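Local coordinates for uncharacterized protein (Streptococcus mutans, PDB 2QKP) that is of unknown function but forms the C-terminal PAS domain, probably sensory, of a hemerythrin-like domain-containing protein, at residues N22-F34 / I40-E52. Residues are numbered along the deposited sequence; the frame is centred on the assembly and turned at random.
Sequences NLILNHLPLEITF and IFQYYNDSVPAAE
In the PAS domain, the antiparallel hairpin of strands 31-36 and 41-44 illustrates how one buried asparagine can tie the outermost strand of this chain's sheet to the preceding helix and its connecting turn. Past the end of the second strand, N45 turns its amide into the bend between helix and strand. A chi1 of 66° puts CG between the backbone N and the carbonyl carbon and carries the amide into this bend, where ND2 gives one hydrogen to L25 O and the other to L30 O, each at 2.9 Å, almost straight and in the amide plane. OD1 accepts I32 N at 2.9 Å from above its carbonyl plane, so three bonds fix the rotation of the amide. Beside it, in one of its two conformers, S47 OG lies 2.9 Å from L28 O and 3.0 Å from N26 O, while D46 N reaches N26 OD1.

Farther along, Q42 and Y43 both face F34 in a classic beta bulge, where F34 N bonds to Y43 O and F34 O receives Q42 N. The Q42 carboxamide packs nearly perpendicular to the F34 ring, NE2 at its edge; NE2 bonds to Y15 O and Q20 OE1 of the second subunit, and OE1 accepts N36 ND2. The Y43 ring meets I32 CG2 edge-on at CE2, 3.9 Å away, and carries its hydroxyl to L25 CB. That OH donates to a water at 2.7 Å, which in turn donates to N22 OD1 and N26 OD1.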
ATOM      1  N   ASN A  22      -3.132   4.869   9.303  1.00 14.48           N
ATOM      2  CA  ASN A  22      -3.293   3.491   9.777  1.00 15.00           C
ATOM      3  C   ASN A  22      -4.450   2.773   9.081  1.00 15.70           C
ATOM      4  O   ASN A  22      -4.288   1.629   8.642  1.00 15.63           O
ATOM      5  CB  ASN A  22      -3.478   3.456  11.324  1.00 14.84           C
ATOM      6  CG  ASN A  22      -3.478   2.029  11.863  1.00 16.55           C
ATOM      7  OD1 ASN A  22      -2.540   1.295  11.620  1.00 16.26           O
ATOM      8  ND2 ASN A  22      -4.554   1.629  12.568  1.00 18.99           N
ATOM      9  N   LEU A  23      -5.621   3.420   8.968  1.00 15.37           N
ATOM     10  CA  LEU A  23      -6.734   2.797   8.230  1.00 16.72           C
ATOM     11  C   LEU A  23      -6.343   2.462   6.785  1.00 15.45           C
ATOM     12  O   LEU A  23      -6.653   1.398   6.272  1.00 14.66           O
ATOM     13  CB  LEU A  23      -7.920   3.745   8.173  1.00 17.77           C
ATOM     14  CG  LEU A  23      -8.741   3.806   9.460  1.00 18.73           C
ATOM     15  CD1 LEU A  23      -9.606   5.040   9.397  1.00 20.91           C
ATOM     16  CD2 LEU A  23      -9.583   2.527   9.675  1.00 22.45           C
ATOM     17  N   ILE A  24      -5.638   3.382   6.146  1.00 15.05           N
ATOM     18  CA  ILE A  24      -5.227   3.142   4.738  1.00 14.32           C
ATOM     19  C   ILE A  24      -4.324   1.920   4.644  1.00 13.98           C
ATOM     20  O   ILE A  24      -4.545   1.044   3.829  1.00 14.95           O
ATOM     21  CB  ILE A  24      -4.568   4.382   4.146  1.00 13.61           C
ATOM     22  CG1 ILE A  24      -5.646   5.453   3.872  1.00 15.64           C
ATOM     23  CG2 ILE A  24      -3.797   4.015   2.847  1.00 16.20           C
ATOM     24  CD1 ILE A  24      -5.060   6.869   3.706  1.00 19.45           C
ATOM     25  N   LEU A  25      -3.323   1.843   5.516  1.00 14.34           N
ATOM     26  CA  LEU A  25      -2.382   0.718   5.491  1.00 12.89           C
ATOM     27  C   LEU A  25      -3.096  -0.594   5.696  1.00 14.95           C
ATOM     28  O   LEU A  25      -2.691  -1.626   5.142  1.00 15.20           O
ATOM     29  CB  LEU A  25      -1.276   0.900   6.534  1.00 13.40           C
ATOM     30  CG  LEU A  25      -0.218   1.948   6.165  1.00 13.22           C
ATOM     31  CD1 LEU A  25       0.572   2.392   7.403  1.00 16.87           C
ATOM     32  CD2 LEU A  25       0.742   1.507   5.027  1.00 15.35           C
ATOM     33  N   ASN A  26      -4.155  -0.564   6.510  1.00 14.88           N
ATOM     34  CA  ASN A  26      -4.963  -1.783   6.756  1.00 17.45           C
ATOM     35  C   ASN A  26      -5.970  -2.150   5.659  1.00 18.65           C
ATOM     36  O   ASN A  26      -6.459  -3.293   5.640  1.00 20.52           O
ATOM     37  CB  ASN A  26      -5.692  -1.637   8.091  1.00 17.34           C
ATOM     38  CG  ASN A  26      -4.732  -1.653   9.285  1.00 17.89           C
ATOM     39  OD1 ASN A  26      -3.589  -2.104   9.163  1.00 16.94           O
ATOM     40  ND2 ASN A  26      -5.189  -1.149  10.442  1.00 19.23           N
ATOM     41  N   HIS A  27      -6.292  -1.200   4.781  1.00 19.20           N
ATOM     42  CA  HIS A  27      -7.265  -1.443   3.690  1.00 20.31           C
ATOM     43  C   HIS A  27      -6.611  -1.740   2.357  1.00 20.54           C
ATOM     44  O   HIS A  27      -7.296  -2.033   1.361  1.00 21.75           O
ATOM     45  CB  HIS A  27      -8.253  -0.278   3.543  1.00 20.68           C
ATOM     46  CG  HIS A  27      -9.329  -0.280   4.581  1.00 23.46           C
ATOM     47  ND1 HIS A  27      -9.108   0.149   5.870  1.00 21.46           N
ATOM     48  CD2 HIS A  27     -10.626  -0.684   4.528  1.00 23.65           C
ATOM     49  CE1 HIS A  27     -10.234   0.035   6.565  1.00 25.15           C
ATOM     50  NE2 HIS A  27     -11.164  -0.481   5.778  1.00 22.27           N
ATOM     51  N   LEU A  28      -5.284  -1.683   2.307  1.00 19.43           N
ATOM     52  CA  LEU A  28      -4.596  -2.043   1.068  1.00 19.44           C
ATOM     53  C   LEU A  28      -4.611  -3.555   0.899  1.00 19.93           C
ATOM     54  O   LEU A  28      -4.606  -4.274   1.896  1.00 20.21           O
ATOM     55  CB  LEU A  28      -3.177  -1.480   1.068  1.00 19.02           C
ATOM     56  CG  LEU A  28      -3.072   0.057   0.954  1.00 17.92           C
ATOM     57  CD1 LEU A  28      -1.648   0.493   1.307  1.00 19.91           C
ATOM     58  CD2 LEU A  28      -3.442   0.556  -0.449  1.00 21.04           C
ATOM     59  N   PRO A  29      -4.602  -4.056  -0.360  1.00 20.67           N
ATOM     60  CA  PRO A  29      -4.735  -5.491  -0.598  1.00 21.37           C
ATOM     61  C   PRO A  29      -3.377  -6.220  -0.483  1.00 20.21           C
ATOM     62  O   PRO A  29      -3.020  -7.044  -1.351  1.00 19.79           O
ATOM     63  CB  PRO A  29      -5.253  -5.528  -2.045  1.00 21.61           C
ATOM     64  CG  PRO A  29      -4.573  -4.413  -2.687  1.00 21.89           C
ATOM     65  CD  PRO A  29      -4.432  -3.327  -1.626  1.00 22.74           C
ATOM     66  N   LEU A  30      -2.641  -5.927   0.588  1.00 18.92           N
ATOM     67  CA  LEU A  30      -1.260  -6.391   0.734  1.00 17.37           C
ATOM     68  C   LEU A  30      -1.022  -6.755   2.184  1.00 17.97           C
ATOM     69  O   LEU A  30      -1.552  -6.088   3.064  1.00 18.69           O
ATOM     70  CB  LEU A  30      -0.273  -5.274   0.382  1.00 17.48           C
ATOM     71  CG  LEU A  30      -0.379  -4.645  -1.009  1.00 17.15           C
ATOM     72  CD1 LEU A  30       0.387  -3.312  -1.134  1.00 21.09           C
ATOM     73  CD2 LEU A  30       0.124  -5.643  -2.053  1.00 18.71           C
ATOM     74  N   GLU A  31      -0.230  -7.798   2.425  1.00 17.44           N
ATOM     75  CA  GLU A  31       0.289  -8.088   3.761  1.00 18.10           C
ATOM     76  C   GLU A  31       1.621  -7.351   3.785  1.00 17.08           C
ATOM     77  O   GLU A  31       2.498  -7.642   2.967  1.00 16.69           O
ATOM     78  CB  GLU A  31       0.536  -9.600   3.964  1.00 17.94           C
ATOM     79  CG  GLU A  31      -0.716 -10.453   3.991  1.00 22.41           C
ATOM     80  CD  GLU A  31      -0.408 -11.947   4.091  1.00 23.71           C
ATOM     81  OE1 GLU A  31       0.738 -12.354   4.473  1.00 30.91           O
ATOM     82  OE2 GLU A  31      -1.327 -12.712   3.812  1.00 31.11           O
ATOM     83  N   ILE A  32       1.762  -6.399   4.710  1.00 15.47           N
ATOM     84  CA  ILE A  32       2.935  -5.505   4.731  1.00 15.24           C
ATOM     85  C   ILE A  32       3.704  -5.788   6.003  1.00 16.42           C
ATOM     86  O   ILE A  32       3.102  -5.972   7.073  1.00 16.02           O
ATOM     87  CB  ILE A  32       2.464  -4.045   4.705  1.00 14.96           C
ATOM     88  CG1 ILE A  32       1.696  -3.811   3.385  1.00 15.66           C
ATOM     89  CG2 ILE A  32       3.632  -2.985   4.886  1.00 15.46           C
ATOM     90  CD1 ILE A  32       1.035  -2.440   3.283  1.00 16.66           C
ATOM     91  N   THR A  33       5.028  -5.832   5.900  1.00 15.69           N
ATOM     92  CA  THR A  33       5.863  -5.879   7.115  1.00 17.09           C
ATOM     93  C   THR A  33       6.988  -4.881   6.927  1.00 16.90           C
ATOM     94  O   THR A  33       7.391  -4.607   5.796  1.00 17.21           O
ATOM     95  CB  THR A  33       6.469  -7.286   7.452  1.00 17.92           C
ATOM     96  OG1 THR A  33       7.584  -7.552   6.593  1.00 23.57           O
ATOM     97  CG2 THR A  33       5.430  -8.417   7.344  1.00 16.50           C
ATOM     98  N   PHE A  34       7.490  -4.325   8.023  1.00 14.98           N
ATOM     99  CA  PHE A  34       8.586  -3.379   7.914  1.00 14.26           C
ATOM    100  C   PHE A  34       9.639  -3.726   8.949  1.00 14.58           C
ATOM    101  O   PHE A  34       9.325  -3.912  10.111  1.00 13.88           O
ATOM    102  CB  PHE A  34       8.078  -1.958   8.146  1.00 14.04           C
ATOM    103  CG  PHE A  34       9.152  -0.943   8.209  1.00 14.79           C
ATOM    104  CD1 PHE A  34       9.894  -0.619   7.056  1.00 14.73           C
ATOM    105  CD2 PHE A  34       9.433  -0.291   9.405  1.00 17.00           C
ATOM    106  CE1 PHE A  34      10.895   0.366   7.096  1.00 15.83           C
ATOM    107  CE2 PHE A  34      10.456   0.682   9.465  1.00 15.14           C
ATOM    108  CZ  PHE A  34      11.187   1.005   8.314  1.00 16.04           C
ATOM    109  N   ILE A  40      15.313  -4.524  13.273  1.00 23.52           N
ATOM    110  CA  ILE A  40      14.189  -4.813  14.140  1.00 23.47           C
ATOM    111  C   ILE A  40      12.893  -4.908  13.338  1.00 22.24           C
ATOM    112  O   ILE A  40      12.529  -3.951  12.648  1.00 22.51           O
ATOM    113  CB  ILE A  40      14.019  -3.741  15.228  1.00 22.82           C
ATOM    114  CG1 ILE A  40      15.281  -3.655  16.112  1.00 26.02           C
ATOM    115  CG2 ILE A  40      12.790  -4.036  16.067  1.00 23.97           C
ATOM    116  CD1 ILE A  40      15.670  -4.987  16.750  1.00 26.08           C
ATOM    117  N   PHE A  41      12.224  -6.046  13.438  1.00 22.16           N
ATOM    118  CA  PHE A  41      10.873  -6.218  12.876  1.00 21.59           C
ATOM    119  C   PHE A  41       9.949  -5.347  13.720  1.00 21.51           C
ATOM    120  O   PHE A  41       9.699  -5.652  14.903  1.00 22.20           O
ATOM    121  CB  PHE A  41      10.489  -7.701  12.894  1.00 22.44           C
ATOM    122  CG  PHE A  41       9.059  -7.985  12.507  1.00 23.43           C
ATOM    123  CD1 PHE A  41       8.316  -8.906  13.216  1.00 24.05           C
ATOM    124  CD2 PHE A  41       8.458  -7.339  11.429  1.00 24.09           C
ATOM    125  CE1 PHE A  41       6.991  -9.188  12.880  1.00 27.20           C
ATOM    126  CE2 PHE A  41       7.132  -7.610  11.089  1.00 23.50           C
ATOM    127  CZ  PHE A  41       6.402  -8.543  11.804  1.00 25.49           C
ATOM    128  N   GLN A  42       9.493  -4.230  13.149  1.00 19.55           N
ATOM    129  CA  GLN A  42       8.730  -3.234  13.915  1.00 18.98           C
ATOM    130  C   GLN A  42       7.241  -3.374  13.746  1.00 18.01           C
ATOM    131  O   GLN A  42       6.470  -2.999  14.624  1.00 17.27           O
ATOM    132  CB  GLN A  42       9.022  -1.833  13.387  1.00 19.49           C
ATOM    133  CG  GLN A  42      10.121  -1.095  14.044  1.00 20.98           C
ATOM    134  CD  GLN A  42      10.210   0.337  13.581  1.00 19.24           C
ATOM    135  OE1 GLN A  42      11.298   0.896  13.509  1.00 20.55           O
ATOM    136  NE2 GLN A  42       9.070   0.960  13.293  1.00 16.83           N
ATOM    137  N   TYR A  43       6.815  -3.821  12.564  1.00 15.67           N
ATOM    138  CA  TYR A  43       5.447  -3.525  12.138  1.00 15.77           C
ATOM    139  C   TYR A  43       4.922  -4.498  11.101  1.00 15.87           C
ATOM    140  O   TYR A  43       5.656  -4.870  10.178  1.00 14.83           O
ATOM    141  CB  TYR A  43       5.437  -2.110  11.532  1.00 14.32           C
ATOM    142  CG  TYR A  43       4.204  -1.808  10.688  1.00 14.87           C
ATOM    143  CD1 TYR A  43       3.006  -1.384  11.293  1.00 17.16           C
ATOM    144  CD2 TYR A  43       4.230  -1.945   9.296  1.00 13.60           C
ATOM    145  CE1 TYR A  43       1.855  -1.083  10.533  1.00 17.46           C
ATOM    146  CE2 TYR A  43       3.082  -1.674   8.526  1.00 14.22           C
ATOM    147  CZ  TYR A  43       1.900  -1.256   9.156  1.00 14.74           C
ATOM    148  OH  TYR A  43       0.817  -0.966   8.382  1.00 14.87           O
ATOM    149  N   TYR A  44       3.654  -4.885  11.229  1.00 16.48           N
ATOM    150  CA  TYR A  44       2.937  -5.493  10.102  1.00 16.62           C
ATOM    151  C   TYR A  44       1.522  -4.995  10.149  1.00 16.61           C
ATOM    152  O   TYR A  44       1.022  -4.652  11.214  1.00 16.57           O
ATOM    153  CB  TYR A  44       3.040  -7.029  10.069  1.00 18.58           C
ATOM    154  CG  TYR A  44       2.407  -7.805  11.255  1.00 18.60           C
ATOM    155  CD1 TYR A  44       1.212  -8.537  11.087  1.00 22.43           C
ATOM    156  CD2 TYR A  44       3.036  -7.859  12.491  1.00 22.43           C
ATOM    157  CE1 TYR A  44       0.656  -9.276  12.151  1.00 20.58           C
ATOM    158  CE2 TYR A  44       2.484  -8.616  13.564  1.00 22.00           C
ATOM    159  CZ  TYR A  44       1.306  -9.314  13.372  1.00 23.02           C
ATOM    160  OH  TYR A  44       0.774 -10.040  14.445  1.00 23.02           O
ATOM    161  N   ASN A  45       0.892  -4.876   8.987  1.00 14.83           N
ATOM    162  CA  ASN A  45      -0.431  -4.250   8.938  1.00 16.81           C
ATOM    163  C   ASN A  45      -1.502  -5.233   9.431  1.00 18.95           C
ATOM    164  O   ASN A  45      -1.214  -6.405   9.668  1.00 17.90           O
ATOM    165  CB  ASN A  45      -0.748  -3.657   7.540  1.00 15.83           C
ATOM    166  CG  ASN A  45      -0.867  -4.681   6.459  1.00 13.96           C
ATOM    167  OD1 ASN A  45      -0.358  -5.810   6.549  1.00 14.75           O
ATOM    168  ND2 ASN A  45      -1.550  -4.284   5.378  1.00 15.78           N
ATOM    169  N   ASP A  46      -2.712  -4.735   9.634  1.00 22.24           N
ATOM    170  CA  ASP A  46      -3.833  -5.608   9.996  1.00 26.58           C
ATOM    171  C   ASP A  46      -4.778  -5.722   8.786  1.00 28.31           C
ATOM    172  O   ASP A  46      -5.837  -5.078   8.747  1.00 29.26           O
ATOM    173  CB  ASP A  46      -4.547  -5.037  11.232  1.00 26.17           C
ATOM    174  CG  ASP A  46      -5.643  -5.941  11.740  1.00 30.31           C
ATOM    175  OD1 ASP A  46      -5.436  -7.179  11.734  1.00 31.72           O
ATOM    176  OD2 ASP A  46      -6.709  -5.397  12.130  1.00 32.75           O
ATOM    177  N   SER A  47      -4.421  -6.531   7.790  0.50 29.57           N
ATOM    178  CA  SER A  47      -5.242  -6.564   6.563  0.50 31.06           C
ATOM    179  C   SER A  47      -6.018  -7.864   6.280  0.50 32.25           C
ATOM    180  O   SER A  47      -7.016  -7.820   5.545  0.50 32.34           O
ATOM    181  CB  SER A  47      -4.450  -6.103   5.328  0.50 30.75           C
ATOM    182  OG  SER A  47      -5.336  -5.732   4.282  0.50 30.30           O
ATOM    183  N   VAL A  48      -5.561  -8.997   6.832  1.00 33.75           N
ATOM    184  CA  VAL A  48      -6.368 -10.238   6.868  1.00 35.87           C
ATOM    185  C   VAL A  48      -6.256 -10.911   8.228  1.00 36.83           C
ATOM    186  O   VAL A  48      -5.263 -10.703   8.936  1.00 37.39           O
ATOM    187  CB  VAL A  48      -5.990 -11.259   5.746  1.00 36.46           C
ATOM    188  CG1 VAL A  48      -6.153 -10.633   4.365  1.00 37.08           C
ATOM    189  CG2 VAL A  48      -4.580 -11.843   5.957  1.00 37.35           C
ATOM    190  N   PRO A  49      -7.269 -11.721   8.613  1.00 37.77           N
ATOM    191  CA  PRO A  49      -7.218 -12.326   9.949  1.00 38.02           C
ATOM    192  C   PRO A  49      -5.973 -13.173  10.145  1.00 38.19           C
ATOM    193  O   PRO A  49      -5.493 -13.805   9.194  1.00 38.42           O
ATOM    194  CB  PRO A  49      -8.484 -13.198  10.001  1.00 37.79           C
ATOM    195  CG  PRO A  49      -9.393 -12.597   8.965  1.00 38.23           C
ATOM    196  CD  PRO A  49      -8.490 -12.111   7.876  1.00 37.69           C
ATOM    197  N   ALA A  50      -5.463 -13.175  11.374  1.00 38.84           N
ATOM    198  CA  ALA A  50      -4.172 -13.795  11.717  1.00 38.86           C
ATOM    199  C   ALA A  50      -3.991 -15.207  11.171  1.00 39.04           C
ATOM    200  O   ALA A  50      -2.890 -15.583  10.756  1.00 39.05           O
ATOM    201  CB  ALA A  50      -3.942 -13.765  13.236  1.00 39.35           C
ATOM    202  N   ALA A  51      -5.077 -15.982  11.160  1.00 39.06           N
ATOM    203  CA  ALA A  51      -5.042 -17.372  10.696  1.00 38.28           C
ATOM    204  C   ALA A  51      -4.966 -17.551   9.172  1.00 37.73           C
ATOM    205  O   ALA A  51      -4.648 -18.641   8.692  1.00 37.95           O
ATOM    206  CB  ALA A  51      -6.242 -18.145  11.265  1.00 38.89           C
ATOM    207  N   GLU A  52      -5.226 -16.485   8.418  1.00 36.68           N
ATOM    208  CA  GLU A  52      -5.305 -16.562   6.948  1.00 35.41           C
ATOM    209  C   GLU A  52      -4.147 -15.878   6.186  1.00 33.88           C
ATOM    210  O   GLU A  52      -4.198 -15.706   4.966  1.00 33.57           O
ATOM    211  CB  GLU A  52      -6.623 -15.977   6.485  1.00 36.10           C
ATOM    212  CG  GLU A  52      -7.845 -16.589   7.138  1.00 38.32           C
ATOM    213  CD  GLU A  52      -9.091 -15.778   6.871  1.00 41.50           C
ATOM    214  OE1 GLU A  52      -9.086 -14.978   5.892  1.00 43.00           O
ATOM    215  OE2 GLU A  52     -10.075 -15.949   7.628  1.00 41.61           O
TER
HETATM  216  O   HOH W   1      -1.418  -0.531   9.820  1.00 18.49           O